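Local coordinates for protein xylosidase (Xanthomonas axonopodis pv. citri, PDB 6XN2) that probably hydrolyses the beta-1,4 links of xylo-oligosaccharides as a family 43 glycoside hydrolase, its pocket holding xylose units, at residues A[280-285]-A[296-301]. Residues are numbered along the deposited sequence; the frame is centred on the assembly and turned at random.
Sequences ICYATS and GVLLAP
Opposite Ile280 stand two residues, Leu298 and Leu299, the mark of a classic beta bulge, set in the antiparallel hairpin of strands 280-285 and 292-299, part of one blade of the five-bladed beta-propeller of family 43. The bulge rests on backbone bonding: Ile280 O accepts two N-H groups, Leu298 N at 2.7 Å and Leu299 N at 3.1 Å, both in the carbonyl plane. Ile280 N returns a bond to Leu299 O, and beyond the bulge Tyr282 N donates to Gly296 O (3.0 Å).

Apolar contacts fill the side carrying Ile280, Tyr282 and Leu299. The beta-branched Ile280, suited to a strand, lays CG1 against Leu299 CB at 3.7 Å; its CG2 is anti to the backbone N. The extra residue in the bulge brings Leu298 round to this side, where its forked end sends CD2 to Ile280 CG2 and CD1 to Tyr282 CB, and also meets Leu320 of strand 317-324.

Leu298 CD1 packs on Tyr282 CB at 3.9 Å, the two side chains running roughly perpendicular. A chi1 of 76° brings the Tyr282 ring alongside the Gly296 backbone, while its OH accepts a hydrogen bond from the backbone N of Ile350. Gly296, lacking a side chain, meets the ring with backbone atoms: CE1 of Tyr282 lies 3.9 Å from Gly296 N, and CD1 of Tyr282 3.4 Å from Gly296 O.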
loop_
_atom_site.group_PDB
_atom_site.type_symbol
_atom_site.label_atom_id
_atom_site.label_comp_id
_atom_site.label_asym_id
_atom_site.label_seq_id
_atom_site.Cartn_x
_atom_site.Cartn_y
_atom_site.Cartn_z
ATOM N N ILE A 280 6.008 -9.538 0.429
ATOM C CA ILE A 280 6.042 -8.352 -0.337
ATOM C C ILE A 280 7.066 -8.703 -1.390
ATOM O O ILE A 280 8.163 -9.014 -1.084
ATOM C CB ILE A 280 6.505 -7.101 0.386
ATOM C CG1 ILE A 280 5.618 -6.796 1.563
ATOM C CG2 ILE A 280 6.425 -5.942 -0.563
ATOM C CD1 ILE A 280 4.198 -6.565 1.209
ATOM N N CYS A 281 6.656 -8.718 -2.635
ATOM C CA CYS A 281 7.543 -8.993 -3.747
ATOM C C CYS A 281 7.801 -7.733 -4.548
ATOM O O CYS A 281 7.145 -6.810 -4.371
ATOM C CB CYS A 281 6.919 -10.016 -4.656
ATOM S SG CYS A 281 6.950 -11.679 -4.006
ATOM N N TYR A 282 8.794 -7.699 -5.396
ATOM C CA TYR A 282 8.992 -6.531 -6.230
ATOM C C TYR A 282 9.405 -6.919 -7.639
ATOM O O TYR A 282 9.887 -8.029 -7.892
ATOM C CB TYR A 282 10.016 -5.565 -5.604
ATOM C CG TYR A 282 11.465 -5.981 -5.731
ATOM C CD1 TYR A 282 11.977 -7.028 -4.971
ATOM C CD2 TYR A 282 12.327 -5.310 -6.589
ATOM C CE1 TYR A 282 13.302 -7.407 -5.079
ATOM C CE2 TYR A 282 13.653 -5.683 -6.705
ATOM C CZ TYR A 282 14.137 -6.728 -5.946
ATOM O OH TYR A 282 15.456 -7.111 -6.056
ATOM N N ALA A 283 9.162 -5.987 -8.551
ATOM C CA ALA A 283 9.477 -6.131 -9.963
ATOM C C ALA A 283 9.956 -4.784 -10.487
ATOM O O ALA A 283 9.661 -3.747 -9.893
ATOM C CB ALA A 283 8.264 -6.611 -10.742
ATOM N N THR A 284 10.691 -4.812 -11.588
ATOM C CA THR A 284 11.238 -3.546 -12.118
ATOM C C THR A 284 10.863 -3.280 -13.576
ATOM O O THR A 284 10.602 -4.203 -14.272
ATOM C CB THR A 284 12.747 -3.463 -11.940
ATOM O OG1 THR A 284 13.274 -4.624 -12.553
ATOM C CG2 THR A 284 13.162 -3.443 -10.493
ATOM N N SER A 285 10.862 -2.006 -13.952
ATOM C CA SER A 285 10.565 -1.547 -15.323
ATOM C C SER A 285 11.293 -0.237 -15.628
ATOM O O SER A 285 11.794 0.383 -14.728
ATOM C CB SER A 285 9.122 -1.358 -15.513
ATOM O OG SER A 285 8.858 -1.029 -16.854
ATOM N N GLY A 296 12.124 -10.516 -7.021
ATOM C CA GLY A 296 12.173 -11.410 -5.877
ATOM C C GLY A 296 11.340 -10.954 -4.696
ATOM O O GLY A 296 10.488 -10.071 -4.833
ATOM N N VAL A 297 11.583 -11.526 -3.532
ATOM C CA VAL A 297 10.888 -11.219 -2.312
ATOM C C VAL A 297 11.592 -10.109 -1.576
ATOM O O VAL A 297 12.754 -10.156 -1.353
ATOM C CB VAL A 297 10.831 -12.441 -1.396
ATOM C CG1 VAL A 297 10.185 -12.125 -0.094
ATOM C CG2 VAL A 297 10.133 -13.592 -2.057
ATOM N N LEU A 298 10.827 -9.133 -1.162
ATOM C CA LEU A 298 11.350 -7.955 -0.505
ATOM C C LEU A 298 11.133 -8.042 1.011
ATOM O O LEU A 298 11.994 -7.652 1.801
ATOM C CB LEU A 298 10.671 -6.725 -1.106
ATOM C CG LEU A 298 11.125 -5.326 -0.749
ATOM C CD1 LEU A 298 10.932 -4.469 -1.981
ATOM C CD2 LEU A 298 10.296 -4.803 0.399
ATOM N N LEU A 299 10.020 -8.611 1.396
ATOM C CA LEU A 299 9.727 -8.814 2.777
ATOM C C LEU A 299 9.228 -10.216 2.980
ATOM O O LEU A 299 8.296 -10.607 2.385
ATOM C CB LEU A 299 8.698 -7.816 3.301
ATOM C CG LEU A 299 8.303 -7.850 4.774
ATOM C CD1 LEU A 299 9.447 -7.529 5.700
ATOM C CD2 LEU A 299 7.141 -6.938 5.079
ATOM N N ALA A 300 9.749 -10.894 3.981
ATOM C CA ALA A 300 9.265 -12.205 4.342
ATOM C C ALA A 300 7.979 -12.094 5.147
ATOM O O ALA A 300 7.590 -11.054 5.588
ATOM C CB ALA A 300 10.302 -12.951 5.129
ATOM N N PRO A 301 7.319 -13.218 5.360
ATOM C CA PRO A 301 6.047 -13.176 6.053
ATOM C C PRO A 301 6.026 -12.549 7.416
ATOM O O PRO A 301 6.894 -12.769 8.181
ATOM C CB PRO A 301 5.651 -14.639 6.114
ATOM C CG PRO A 301 6.316 -15.255 4.964
ATOM C CD PRO A 301 7.604 -14.548 4.824
#